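Cell division control protein 4 (Saccharomyces cerevisiae, PDB 3V7D) recognises phosphorylated targets such as the CDK inhibitor SIC1 as the substrate-binding F-box subunit of an SCF ubiquitin ligase, directing their ubiquitination and degradation. Local coordinates at residues H197-H202 against N259-G264; L176-T181 against R186-K191; I220-R225 against H230-P235; Y170-I175 against N216-V221. The protein carries 1 engineered substitution. All blocks are in the same frame, centred on the assembly; numbering follows the deposited sequence.

Interaction 1 (H197-H202 against N259-G264). Unlike the reference sequence in segment 197-202: Glu-200 (reference Lys).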
loop_
_atom_site.group_PDB
_atom_site.type_symbol
_atom_site.label_atom_id
_atom_site.label_comp_id
_atom_site.label_asym_id
_atom_site.label_seq_id
_atom_site.Cartn_x
_atom_site.Cartn_y
_atom_site.Cartn_z
ATOM N N HIS B 197 -29.542 -12.289 -11.305
ATOM C CA HIS B 197 -29.646 -13.659 -10.806
ATOM C C HIS B 197 -30.039 -13.705 -9.332
ATOM O O HIS B 197 -29.539 -12.924 -8.521
ATOM C CB HIS B 197 -28.319 -14.407 -10.994
ATOM C CG HIS B 197 -27.833 -14.444 -12.410
ATOM N ND1 HIS B 197 -27.261 -13.352 -13.031
ATOM C CD2 HIS B 197 -27.825 -15.441 -13.326
ATOM C CE1 HIS B 197 -26.930 -13.674 -14.268
ATOM N NE2 HIS B 197 -27.259 -14.937 -14.471
ATOM N N VAL B 198 -30.935 -14.625 -8.992
ATOM C CA VAL B 198 -31.247 -14.912 -7.597
ATOM C C VAL B 198 -30.942 -16.377 -7.296
ATOM O O VAL B 198 -31.623 -17.272 -7.797
ATOM C CB VAL B 198 -32.720 -14.626 -7.267
ATOM C CG1 VAL B 198 -33.002 -14.935 -5.804
ATOM C CG2 VAL B 198 -33.071 -13.183 -7.590
ATOM N N PHE B 199 -29.914 -16.618 -6.486
ATOM C CA PHE B 199 -29.516 -17.979 -6.137
ATOM C C PHE B 199 -30.064 -18.391 -4.775
ATOM O O PHE B 199 -29.698 -17.818 -3.746
ATOM C CB PHE B 199 -27.992 -18.124 -6.130
ATOM C CG PHE B 199 -27.346 -17.888 -7.467
ATOM C CD1 PHE B 199 -28.080 -17.977 -8.638
ATOM C CD2 PHE B 199 -25.996 -17.579 -7.547
ATOM C CE1 PHE B 199 -27.482 -17.761 -9.865
ATOM C CE2 PHE B 199 -25.392 -17.361 -8.770
ATOM C CZ PHE B 199 -26.136 -17.453 -9.932
ATOM N N GLU B 200 -30.941 -19.389 -4.770
ATOM C CA GLU B 200 -31.455 -19.930 -3.521
ATOM C C GLU B 200 -30.712 -21.218 -3.193
ATOM O O GLU B 200 -30.088 -21.821 -4.067
ATOM C CB GLU B 200 -32.967 -20.168 -3.609
ATOM C CG GLU B 200 -33.769 -18.903 -3.904
ATOM C CD GLU B 200 -35.272 -19.119 -3.841
ATOM O OE1 GLU B 200 -35.708 -20.163 -3.313
ATOM O OE2 GLU B 200 -36.019 -18.240 -4.321
ATOM N N GLY B 201 -30.767 -21.630 -1.933
ATOM C CA GLY B 201 -30.067 -22.827 -1.506
ATOM C C GLY B 201 -29.763 -22.813 -0.023
ATOM O O GLY B 201 -29.950 -23.819 0.664
ATOM N N HIS B 202 -29.283 -21.674 0.471
ATOM C CA HIS B 202 -29.035 -21.507 1.898
ATOM C C HIS B 202 -30.331 -21.672 2.683
ATOM O O HIS B 202 -31.393 -21.225 2.250
ATOM C CB HIS B 202 -28.415 -20.137 2.191
ATOM C CG HIS B 202 -26.934 -20.082 1.973
ATOM N ND1 HIS B 202 -26.047 -20.852 2.694
ATOM C CD2 HIS B 202 -26.184 -19.344 1.121
ATOM C CE1 HIS B 202 -24.816 -20.592 2.293
ATOM N NE2 HIS B 202 -24.871 -19.681 1.339
ATOM N N ASN B 259 -29.261 -25.515 -10.879
ATOM C CA ASN B 259 -28.595 -24.232 -11.063
ATOM C C ASN B 259 -27.204 -24.473 -11.637
ATOM O O ASN B 259 -26.317 -24.959 -10.937
ATOM C CB ASN B 259 -28.491 -23.511 -9.717
ATOM C CG ASN B 259 -27.913 -22.111 -9.833
ATOM O OD1 ASN B 259 -27.326 -21.738 -10.849
ATOM N ND2 ASN B 259 -28.070 -21.329 -8.771
ATOM N N PRO B 260 -27.002 -24.126 -12.919
ATOM C CA PRO B 260 -25.716 -24.368 -13.584
ATOM C C PRO B 260 -24.593 -23.505 -13.008
ATOM O O PRO B 260 -23.423 -23.731 -13.318
ATOM C CB PRO B 260 -25.997 -23.991 -15.040
ATOM C CG PRO B 260 -27.133 -23.033 -14.970
ATOM C CD PRO B 260 -27.974 -23.466 -13.807
ATOM N N TYR B 261 -24.948 -22.531 -12.177
ATOM C CA TYR B 261 -23.951 -21.692 -11.525
ATOM C C TYR B 261 -23.640 -22.204 -10.124
ATOM O O TYR B 261 -22.789 -21.652 -9.431
ATOM C CB TYR B 261 -24.416 -20.235 -11.470
ATOM C CG TYR B 261 -24.713 -19.640 -12.825
ATOM C CD1 TYR B 261 -23.692 -19.376 -13.728
ATOM C CD2 TYR B 261 -26.015 -19.339 -13.203
ATOM C CE1 TYR B 261 -23.960 -18.829 -14.973
ATOM C CE2 TYR B 261 -26.294 -18.794 -14.445
ATOM C CZ TYR B 261 -25.263 -18.541 -15.325
ATOM O OH TYR B 261 -25.536 -17.999 -16.560
ATOM N N PHE B 262 -24.330 -23.261 -9.712
ATOM C CA PHE B 262 -24.099 -23.853 -8.399
ATOM C C PHE B 262 -22.955 -24.864 -8.456
ATOM O O PHE B 262 -22.877 -25.681 -9.372
ATOM C CB PHE B 262 -25.384 -24.499 -7.875
ATOM C CG PHE B 262 -25.206 -25.258 -6.591
ATOM C CD1 PHE B 262 -24.930 -24.595 -5.410
ATOM C CD2 PHE B 262 -25.333 -26.637 -6.566
ATOM C CE1 PHE B 262 -24.771 -25.295 -4.226
ATOM C CE2 PHE B 262 -25.177 -27.339 -5.385
ATOM C CZ PHE B 262 -24.897 -26.668 -4.214
ATOM N N VAL B 263 -22.057 -24.793 -7.479
ATOM C CA VAL B 263 -20.883 -25.658 -7.472
ATOM C C VAL B 263 -21.000 -26.744 -6.414
ATOM O O VAL B 263 -20.812 -27.925 -6.704
ATOM C CB VAL B 263 -19.585 -24.859 -7.240
ATOM C CG1 VAL B 263 -18.380 -25.783 -7.288
ATOM C CG2 VAL B 263 -19.451 -23.752 -8.276
ATOM N N GLY B 264 -21.313 -26.343 -5.186
ATOM C CA GLY B 264 -21.458 -27.295 -4.101
ATOM C C GLY B 264 -21.520 -26.653 -2.729
ATOM O O GLY B 264 -21.379 -25.437 -2.587
#
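Tyr-261 packs against two side chains of strand 194-199, His-197 and Phe-199, and meets each in a different way. The His-197 imidazole turns an edge toward the phenol face in an offset edge-to-face pair, planes at 87° and centroids 5.3 Å apart, with His-197 CD2 3.9 Å from Tyr-261 CE2. Phe-199, by contrast, lies nearly parallel to the tyrosine ring, planes 26° apart, but slid so far along that the rings barely overlap; its CZ, brought there with CG anti to the carbonyl carbon (chi1 -63°), lies 3.6 Å from Tyr-261 CB. Further round the same phenyl, CD1 meets the amide of Asn-259, whose ND2 comes to 3.4 Å, the two planes steeply inclined. That amide is steadied by its own turn: Asn-259 OD1 accepts from Tyr-261 N at 2.8 Å, an Asx turn inside the type I turn 259-262. With an alanine in place of Phe-199, Tyr-261 CB would probably lose its apolar neighbour and Asn-259 ND2 the ring it rests against, opening a gap between them. The cluster bridges neighbouring propeller sheets: Phe-199 also meets the Trp-232 ring of strand 229-233, while His-197 packs on Leu-251 and Phe-253 of strand 251-253.

Interaction 2 (L176-T181 against R186-K191)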
loop_
_atom_site.group_PDB
_atom_site.type_symbol
_atom_site.label_atom_id
_atom_site.label_comp_id
_atom_site.label_asym_id
_atom_site.label_seq_id
_atom_site.Cartn_x
_atom_site.Cartn_y
_atom_site.Cartn_z
ATOM N N LEU B 176 -22.253 -6.675 -9.019
ATOM C CA LEU B 176 -22.083 -6.890 -7.585
ATOM C C LEU B 176 -22.925 -8.050 -7.055
ATOM O O LEU B 176 -23.947 -8.409 -7.637
ATOM C CB LEU B 176 -22.375 -5.605 -6.803
ATOM C CG LEU B 176 -23.823 -5.119 -6.722
ATOM C CD1 LEU B 176 -24.388 -5.379 -5.341
ATOM C CD2 LEU B 176 -23.917 -3.640 -7.060
ATOM N N VAL B 177 -22.481 -8.627 -5.943
ATOM C CA VAL B 177 -23.169 -9.751 -5.321
ATOM C C VAL B 177 -23.621 -9.382 -3.912
ATOM O O VAL B 177 -22.883 -8.728 -3.172
ATOM C CB VAL B 177 -22.252 -10.988 -5.252
ATOM C CG1 VAL B 177 -23.013 -12.195 -4.726
ATOM C CG2 VAL B 177 -21.662 -11.284 -6.621
ATOM N N SER B 178 -24.830 -9.800 -3.541
ATOM C CA SER B 178 -25.375 -9.497 -2.218
ATOM C C SER B 178 -25.862 -10.740 -1.467
ATOM O O SER B 178 -26.238 -11.734 -2.075
ATOM C CB SER B 178 -26.523 -8.492 -2.334
ATOM O OG SER B 178 -27.589 -9.022 -3.108
ATOM N N GLY B 179 -25.854 -10.662 -0.140
ATOM C CA GLY B 179 -26.398 -11.707 0.707
ATOM C C GLY B 179 -27.392 -11.095 1.674
ATOM O O GLY B 179 -27.217 -9.957 2.111
ATOM N N SER B 180 -28.437 -11.841 2.016
ATOM C CA SER B 180 -29.545 -11.274 2.778
ATOM C C SER B 180 -30.138 -12.224 3.813
ATOM O O SER B 180 -29.796 -13.406 3.860
ATOM C CB SER B 180 -30.647 -10.804 1.825
ATOM O OG SER B 180 -31.831 -10.473 2.527
ATOM N N THR B 181 -31.037 -11.696 4.636
ATOM C CA THR B 181 -31.747 -12.510 5.613
ATOM C C THR B 181 -32.871 -13.296 4.946
ATOM O O THR B 181 -33.519 -14.124 5.584
ATOM C CB THR B 181 -32.330 -11.661 6.757
ATOM O OG1 THR B 181 -33.212 -10.667 6.220
ATOM C CG2 THR B 181 -31.216 -10.982 7.532
ATOM N N ARG B 186 -27.829 -12.732 -4.424
ATOM C CA ARG B 186 -28.253 -12.018 -5.622
ATOM C C ARG B 186 -27.099 -11.366 -6.378
ATOM O O ARG B 186 -26.193 -10.785 -5.780
ATOM C CB ARG B 186 -29.315 -10.975 -5.276
ATOM C CG ARG B 186 -30.727 -11.534 -5.179
ATOM C CD ARG B 186 -31.709 -10.438 -4.802
ATOM N NE ARG B 186 -33.100 -10.820 -5.027
ATOM C CZ ARG B 186 -33.838 -11.500 -4.155
ATOM N NH1 ARG B 186 -33.316 -11.887 -3.000
ATOM N NH2 ARG B 186 -35.097 -11.798 -4.442
ATOM N N VAL B 187 -27.144 -11.479 -7.700
ATOM C CA VAL B 187 -26.171 -10.836 -8.571
ATOM C C VAL B 187 -26.844 -9.642 -9.235
ATOM O O VAL B 187 -27.962 -9.758 -9.733
ATOM C CB VAL B 187 -25.671 -11.801 -9.662
ATOM C CG1 VAL B 187 -24.651 -11.113 -10.561
ATOM C CG2 VAL B 187 -25.083 -13.056 -9.032
ATOM N N TRP B 188 -26.167 -8.498 -9.236
ATOM C CA TRP B 188 -26.750 -7.277 -9.775
ATOM C C TRP B 188 -25.872 -6.664 -10.859
ATOM O O TRP B 188 -24.646 -6.787 -10.827
ATOM C CB TRP B 188 -26.954 -6.244 -8.664
ATOM C CG TRP B 188 -27.672 -6.753 -7.450
ATOM C CD1 TRP B 188 -27.157 -7.545 -6.468
ATOM C CD2 TRP B 188 -29.026 -6.474 -7.072
ATOM N NE1 TRP B 188 -28.109 -7.790 -5.509
ATOM C CE2 TRP B 188 -29.268 -7.143 -5.856
ATOM C CE3 TRP B 188 -30.062 -5.732 -7.648
ATOM C CZ2 TRP B 188 -30.497 -7.091 -5.206
ATOM C CZ3 TRP B 188 -31.284 -5.683 -7.000
ATOM C CH2 TRP B 188 -31.490 -6.356 -5.791
ATOM N N ASP B 189 -26.510 -6.000 -11.816
ATOM C CA ASP B 189 -25.800 -5.211 -12.810
ATOM C C ASP B 189 -26.188 -3.751 -12.611
ATOM O O ASP B 189 -27.329 -3.364 -12.868
ATOM C CB ASP B 189 -26.162 -5.672 -14.226
ATOM C CG ASP B 189 -25.334 -4.982 -15.305
ATOM O OD1 ASP B 189 -25.202 -3.738 -15.280
ATOM O OD2 ASP B 189 -24.811 -5.691 -16.189
ATOM N N ILE B 190 -25.236 -2.944 -12.154
ATOM C CA ILE B 190 -25.490 -1.529 -11.892
ATOM C C ILE B 190 -25.926 -0.778 -13.150
ATOM O O ILE B 190 -26.853 0.031 -13.115
ATOM C CB ILE B 190 -24.253 -0.840 -11.281
ATOM C CG1 ILE B 190 -23.983 -1.389 -9.882
ATOM C CG2 ILE B 190 -24.453 0.664 -11.203
ATOM C CD1 ILE B 190 -22.769 -0.786 -9.209
ATOM N N LYS B 191 -25.268 -1.067 -14.266
ATOM C CA LYS B 191 -25.530 -0.346 -15.504
ATOM C C LYS B 191 -26.861 -0.728 -16.142
ATOM O O LYS B 191 -27.364 -0.007 -17.003
ATOM C CB LYS B 191 -24.379 -0.537 -16.494
ATOM C CG LYS B 191 -23.040 -0.004 -15.987
ATOM C CD LYS B 191 -21.870 -0.495 -16.836
ATOM C CE LYS B 191 -21.905 -2.007 -17.009
ATOM N NZ LYS B 191 -22.037 -2.708 -15.697
#
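The indole of Trp-188 meets the opposite strand along its edge, where Leu-176 O and Ser-178 OG both lie near the ring plane. Its NE1 donates to Ser-178 OG at 2.7 Å in an almost straight bond, 168° at the hydrogen and only 8° out of plane. The serine reaches it because OG sits between the backbone N and the carbonyl carbon (chi1 62°), on the side facing the indole; the same oxygen is also bonded to His-161. Beside the pyrrole part, Leu-176 CD1 packs 3.7 Å from Trp-188 CD1, while the other methyl, CD2, turns to Ile-190 CG1 at 3.6 Å. A phenylalanine in place of Trp-188 would probably leave Ser-178 OG without its N-H donor and the His-161 link less firmly placed. Beneath these side chains the strands pair antiparallel: Leu-176 and Trp-188 exchange two backbone bonds, as do Ser-178 and Arg-186, with Val-177 and Val-187 forming the non-hydrogen-bonded pair on the other face. The guanidinium of Arg-186 leads away to a salt bridge with Asp-182. Tryptophan, serine and histidine linked in this way are three members of the Trp-Ser/Thr-His-Asp tetrad of a WD40 blade, here in the hairpin of the second WD repeat.

Interaction 3 (I220-R225 against H230-P235)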
loop_
_atom_site.group_PDB
_atom_site.type_symbol
_atom_site.label_atom_id
_atom_site.label_comp_id
_atom_site.label_asym_id
_atom_site.label_seq_id
_atom_site.Cartn_x
_atom_site.Cartn_y
_atom_site.Cartn_z
ATOM N N ILE B 220 -18.296 -17.232 -6.459
ATOM C CA ILE B 220 -18.859 -16.625 -5.262
ATOM C C ILE B 220 -18.859 -17.643 -4.129
ATOM O O ILE B 220 -19.232 -18.799 -4.326
ATOM C CB ILE B 220 -20.305 -16.159 -5.493
ATOM C CG1 ILE B 220 -20.404 -15.322 -6.767
ATOM C CG2 ILE B 220 -20.810 -15.380 -4.292
ATOM C CD1 ILE B 220 -21.831 -14.981 -7.147
ATOM N N VAL B 221 -18.431 -17.216 -2.946
ATOM C CA VAL B 221 -18.450 -18.064 -1.761
ATOM C C VAL B 221 -19.251 -17.368 -0.669
ATOM O O VAL B 221 -18.917 -16.256 -0.268
ATOM C CB VAL B 221 -17.029 -18.332 -1.238
ATOM C CG1 VAL B 221 -17.055 -19.398 -0.150
ATOM C CG2 VAL B 221 -16.120 -18.753 -2.377
ATOM N N THR B 222 -20.306 -18.018 -0.191
ATOM C CA THR B 222 -21.215 -17.382 0.759
ATOM C C THR B 222 -21.346 -18.163 2.059
ATOM O O THR B 222 -21.724 -19.334 2.055
ATOM C CB THR B 222 -22.624 -17.182 0.149
ATOM O OG1 THR B 222 -23.174 -18.452 -0.228
ATOM C CG2 THR B 222 -22.555 -16.282 -1.073
ATOM N N GLY B 223 -21.041 -17.504 3.172
ATOM C CA GLY B 223 -21.207 -18.100 4.486
ATOM C C GLY B 223 -22.569 -17.758 5.063
ATOM O O GLY B 223 -23.071 -16.648 4.876
ATOM N N SER B 224 -23.169 -18.711 5.769
ATOM C CA SER B 224 -24.522 -18.532 6.280
ATOM C C SER B 224 -24.683 -18.978 7.724
ATOM O O SER B 224 -23.835 -19.678 8.273
ATOM C CB SER B 224 -25.525 -19.281 5.396
ATOM O OG SER B 224 -26.781 -19.438 6.040
ATOM N N ARG B 225 -25.796 -18.568 8.326
ATOM C CA ARG B 225 -26.166 -19.014 9.663
ATOM C C ARG B 225 -26.654 -20.464 9.678
ATOM O O ARG B 225 -27.043 -20.975 10.726
ATOM C CB ARG B 225 -27.240 -18.098 10.251
ATOM C CG ARG B 225 -26.727 -16.728 10.620
ATOM C CD ARG B 225 -27.807 -15.886 11.256
ATOM N NE ARG B 225 -27.233 -14.774 12.006
ATOM C CZ ARG B 225 -27.950 -13.837 12.618
ATOM N NH1 ARG B 225 -29.275 -13.871 12.564
ATOM N NH2 ARG B 225 -27.339 -12.865 13.282
ATOM N N HIS B 230 -21.740 -21.951 0.642
ATOM C CA HIS B 230 -22.099 -22.366 -0.705
ATOM C C HIS B 230 -21.133 -21.747 -1.701
ATOM O O HIS B 230 -20.717 -20.602 -1.537
ATOM C CB HIS B 230 -23.532 -21.948 -1.035
ATOM C CG HIS B 230 -24.581 -22.832 -0.434
ATOM N ND1 HIS B 230 -24.502 -23.316 0.854
ATOM C CD2 HIS B 230 -25.740 -23.316 -0.946
ATOM C CE1 HIS B 230 -25.565 -24.058 1.109
ATOM N NE2 HIS B 230 -26.332 -24.073 0.033
ATOM N N VAL B 231 -20.766 -22.506 -2.727
ATOM C CA VAL B 231 -19.890 -21.990 -3.774
ATOM C C VAL B 231 -20.653 -21.875 -5.096
ATOM O O VAL B 231 -21.361 -22.798 -5.498
ATOM C CB VAL B 231 -18.619 -22.856 -3.945
ATOM C CG1 VAL B 231 -17.704 -22.257 -5.003
ATOM C CG2 VAL B 231 -17.878 -22.988 -2.618
ATOM N N TRP B 232 -20.524 -20.728 -5.757
ATOM C CA TRP B 232 -21.212 -20.492 -7.019
ATOM C C TRP B 232 -20.280 -19.839 -8.031
ATOM O O TRP B 232 -19.403 -19.057 -7.662
ATOM C CB TRP B 232 -22.437 -19.589 -6.838
ATOM C CG TRP B 232 -23.071 -19.600 -5.485
ATOM C CD1 TRP B 232 -22.567 -19.063 -4.334
ATOM C CD2 TRP B 232 -24.355 -20.128 -5.150
ATOM N NE1 TRP B 232 -23.451 -19.249 -3.298
ATOM C CE2 TRP B 232 -24.562 -19.903 -3.776
ATOM C CE3 TRP B 232 -25.352 -20.788 -5.877
ATOM C CZ2 TRP B 232 -25.719 -20.305 -3.114
ATOM C CZ3 TRP B 232 -26.503 -21.192 -5.220
ATOM C CH2 TRP B 232 -26.676 -20.951 -3.853
ATOM N N LYS B 233 -20.473 -20.157 -9.308
ATOM C CA LYS B 233 -19.782 -19.443 -10.373
ATOM C C LYS B 233 -20.462 -18.098 -10.600
ATOM O O LYS B 233 -21.687 -18.011 -10.582
ATOM C CB LYS B 233 -19.776 -20.261 -11.666
ATOM C CG LYS B 233 -18.909 -21.509 -11.598
ATOM C CD LYS B 233 -18.885 -22.250 -12.923
ATOM C CE LYS B 233 -20.242 -22.849 -13.240
ATOM N NZ LYS B 233 -20.605 -23.937 -12.290
ATOM N N LEU B 234 -19.662 -17.051 -10.791
ATOM C CA LEU B 234 -20.194 -15.732 -11.124
ATOM C C LEU B 234 -20.527 -15.686 -12.611
ATOM O O LEU B 234 -19.648 -15.873 -13.450
ATOM C CB LEU B 234 -19.181 -14.636 -10.785
ATOM C CG LEU B 234 -19.604 -13.196 -11.101
ATOM C CD1 LEU B 234 -20.725 -12.741 -10.178
ATOM C CD2 LEU B 234 -18.415 -12.246 -11.019
ATOM N N PRO B 235 -21.806 -15.453 -12.938
ATOM C CA PRO B 235 -22.284 -15.411 -14.326
ATOM C C PRO B 235 -21.571 -14.357 -15.175
ATOM O O PRO B 235 -21.268 -13.264 -14.691
ATOM C CB PRO B 235 -23.764 -15.054 -14.170
ATOM C CG PRO B 235 -24.126 -15.556 -12.810
ATOM C CD PRO B 235 -22.908 -15.318 -11.970
#
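Backbone hydrogen bonds join Ile-220 to Trp-232 and Thr-222 to His-230 as two antiparallel hydrogen-bonded pairs; Trp-232 N to Ile-220 O measures 2.7 Å, and Thr-222 N to His-230 O 2.9 Å. Between them Val-221 and Val-231 form the non-hydrogen-bonded pair, their side chains on the other face. One side-chain bond is added: Trp-232 NE1 donates to Thr-222 OG1 at 3.2 Å, nearly straight (174°) and in the indole plane. The hydroxyl faces the indole with chi1 at 60°, leaving CG2 anti to the carbonyl carbon, and is also bonded to His-202 NE2; with Asp-226 on His-202 ND1 this makes the Trp-Thr-His-Asp WD40 structural tetrad. Apolar contacts are looser: Ile-220 CB lies 3.9 Å from Trp-232 CD1, and Ile-220 CD1 meets Leu-234 CD1 at the same distance, crossing it at about a right angle. Arg-225, beyond the strand, hydrogen-bonds the bound peptide. The hairpin lies between strands 206-213 and 262-266, while Ile-220 and Leu-234 pack against Val-177 of strand 175-180 in the neighbouring blade.

Interaction 4 (Y170-I175 against N216-V221); sequences YAHGGI and NIKYIV
Lys-218 reaches across to the imidazole of His-172 and brings its ammonium beside ND1. From CB the chain leaves with CG anti to the carbonyl carbon (chi1 -64°) and then runs extended, so that the last three atoms arrive in succession along one side of the histidine. CD is the first to touch, 3.7 Å from His-172 ND1; CE follows at 3.4 Å from the same nitrogen, and also approaches His-172 CE1. NZ ends 2.9 Å from His-172 ND1, and the two side chains run obliquely to each other. The histidine presents this nitrogen with CG placed between its backbone N and carbonyl carbon (chi1 65°). At the tip NZ donates to a water at 2.7 Å, which gives a weak bond to Ala-171 O; that carbonyl lies 3.6 Å from NZ itself. The water thus links the lysine, if only weakly, to the backbone of the turn. The loop receiving it is a tight type I' turn from His-172 to Ile-175, with glycines at its two central positions, and Gly-174 N is tied back to Tyr-170 OH. The other ring nitrogen, NE2, makes a weak hydrogen bond with Glu-237. This is a polar surface contact between successive blades of a WD40 propeller, joining a hairpin turn of the second repeat to strand 218-224 of the third.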
loop_
_atom_site.group_PDB
_atom_site.type_symbol
_atom_site.label_atom_id
_atom_site.label_comp_id
_atom_site.label_asym_id
_atom_site.label_seq_id
_atom_site.Cartn_x
_atom_site.Cartn_y
_atom_site.Cartn_z
ATOM N N TYR B 170 -18.382 -6.155 -4.494
ATOM C CA TYR B 170 -18.273 -5.659 -5.854
ATOM C C TYR B 170 -17.328 -6.559 -6.642
ATOM O O TYR B 170 -16.271 -6.947 -6.147
ATOM C CB TYR B 170 -17.764 -4.218 -5.850
ATOM C CG TYR B 170 -17.674 -3.603 -7.223
ATOM C CD1 TYR B 170 -18.769 -2.972 -7.790
ATOM C CD2 TYR B 170 -16.495 -3.653 -7.954
ATOM C CE1 TYR B 170 -18.696 -2.410 -9.047
ATOM C CE2 TYR B 170 -16.411 -3.092 -9.212
ATOM C CZ TYR B 170 -17.516 -2.471 -9.753
ATOM O OH TYR B 170 -17.443 -1.909 -11.005
ATOM N N ALA B 171 -17.714 -6.899 -7.867
ATOM C CA ALA B 171 -16.888 -7.764 -8.702
ATOM C C ALA B 171 -16.049 -6.955 -9.688
ATOM O O ALA B 171 -14.856 -6.729 -9.471
ATOM C CB ALA B 171 -17.756 -8.777 -9.438
ATOM N N HIS B 172 -16.692 -6.516 -10.766
ATOM C CA HIS B 172 -16.038 -5.764 -11.830
ATOM C C HIS B 172 -17.111 -5.327 -12.813
ATOM O O HIS B 172 -18.153 -5.974 -12.922
ATOM C CB HIS B 172 -15.026 -6.640 -12.565
ATOM C CG HIS B 172 -15.651 -7.784 -13.302
ATOM N ND1 HIS B 172 -15.955 -8.985 -12.695
ATOM C CD2 HIS B 172 -16.044 -7.906 -14.592
ATOM C CE1 HIS B 172 -16.499 -9.799 -13.581
ATOM N NE2 HIS B 172 -16.566 -9.169 -14.740
ATOM N N GLY B 173 -16.858 -4.236 -13.527
ATOM C CA GLY B 173 -17.759 -3.785 -14.572
ATOM C C GLY B 173 -19.182 -3.530 -14.114
ATOM O O GLY B 173 -20.133 -3.824 -14.833
ATOM N N GLY B 174 -19.330 -2.986 -12.910
ATOM C CA GLY B 174 -20.641 -2.649 -12.389
ATOM C C GLY B 174 -21.459 -3.842 -11.939
ATOM O O GLY B 174 -22.672 -3.740 -11.768
ATOM N N ILE B 175 -20.799 -4.978 -11.745
ATOM C CA ILE B 175 -21.469 -6.185 -11.273
ATOM C C ILE B 175 -21.213 -6.346 -9.780
ATOM O O ILE B 175 -20.085 -6.169 -9.320
ATOM C CB ILE B 175 -20.950 -7.442 -12.006
ATOM C CG1 ILE B 175 -21.126 -7.299 -13.519
ATOM C CG2 ILE B 175 -21.651 -8.694 -11.497
ATOM C CD1 ILE B 175 -22.573 -7.305 -13.972
ATOM N N ASN B 216 -8.744 -17.881 -14.201
ATOM C CA ASN B 216 -9.585 -16.978 -14.993
ATOM C C ASN B 216 -11.077 -17.304 -14.933
ATOM O O ASN B 216 -11.770 -17.236 -15.943
ATOM C CB ASN B 216 -9.117 -16.914 -16.455
ATOM C CG ASN B 216 -7.944 -15.964 -16.659
ATOM O OD1 ASN B 216 -8.130 -14.754 -16.801
ATOM N ND2 ASN B 216 -6.732 -16.510 -16.679
ATOM N N ILE B 217 -11.562 -17.673 -13.752
ATOM C CA ILE B 217 -12.992 -17.880 -13.527
ATOM C C ILE B 217 -13.360 -17.371 -12.134
ATOM O O ILE B 217 -12.754 -17.774 -11.145
ATOM C CB ILE B 217 -13.402 -19.372 -13.644
ATOM C CG1 ILE B 217 -13.340 -19.836 -15.104
ATOM C CG2 ILE B 217 -14.800 -19.591 -13.040
ATOM C CD1 ILE B 217 -12.617 -21.133 -15.302
ATOM N N LYS B 218 -14.347 -16.486 -12.052
ATOM C CA LYS B 218 -14.754 -15.936 -10.763
ATOM C C LYS B 218 -15.803 -16.808 -10.072
ATOM O O LYS B 218 -16.772 -17.251 -10.692
ATOM C CB LYS B 218 -15.251 -14.495 -10.915
ATOM C CG LYS B 218 -14.175 -13.519 -11.382
ATOM C CD LYS B 218 -14.586 -12.077 -11.122
ATOM C CE LYS B 218 -13.510 -11.096 -11.566
ATOM N NZ LYS B 218 -13.713 -9.740 -10.972
ATOM N N TYR B 219 -15.581 -17.061 -8.785
ATOM C CA TYR B 219 -16.501 -17.846 -7.973
ATOM C C TYR B 219 -17.036 -17.012 -6.814
ATOM O O TYR B 219 -16.319 -16.188 -6.246
ATOM C CB TYR B 219 -15.802 -19.088 -7.410
ATOM C CG TYR B 219 -15.282 -20.054 -8.453
ATOM C CD1 TYR B 219 -14.021 -19.889 -9.013
ATOM C CD2 TYR B 219 -16.048 -21.141 -8.869
ATOM C CE1 TYR B 219 -13.539 -20.769 -9.963
ATOM C CE2 TYR B 219 -15.573 -22.028 -9.819
ATOM C CZ TYR B 219 -14.319 -21.838 -10.364
ATOM O OH TYR B 219 -13.835 -22.713 -11.310
ATOM N N ILE B 220 -18.296 -17.232 -6.459
ATOM C CA ILE B 220 -18.859 -16.625 -5.262
ATOM C C ILE B 220 -18.859 -17.643 -4.129
ATOM O O ILE B 220 -19.232 -18.799 -4.326
ATOM C CB ILE B 220 -20.305 -16.159 -5.493
ATOM C CG1 ILE B 220 -20.404 -15.322 -6.767
ATOM C CG2 ILE B 220 -20.810 -15.380 -4.292
ATOM C CD1 ILE B 220 -21.831 -14.981 -7.147
ATOM N N VAL B 221 -18.431 -17.216 -2.946
ATOM C CA VAL B 221 -18.450 -18.064 -1.761
ATOM C C VAL B 221 -19.251 -17.368 -0.669
ATOM O O VAL B 221 -18.917 -16.256 -0.268
ATOM C CB VAL B 221 -17.029 -18.332 -1.238
ATOM C CG1 VAL B 221 -17.055 -19.398 -0.150
ATOM C CG2 VAL B 221 -16.120 -18.753 -2.377
HETATM O O HOH W 1 -13.705 -9.733 -8.245
#

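From the N terminus, the turn 170-175 opens interaction 4, and the hairpin of interaction 2 closes at once within its loop. Strand 194-199 then begins interaction 1, whose long loop, ending at 259-264, encloses the hairpin of interaction 3. Interactions 1 and 4 cross, since 216-221 comes back to the turn before 259-264 is reached. Interactions 3 and 4 share Ile-220 and Val-221 on strand 218-224. Interactions 2 and 3 are equivalent hairpins in adjacent blades, whose faces pack together, whereas interactions 1 and 4 tie those two blades together, one as a buried aromatic cluster and the other as a polar contact at the surface.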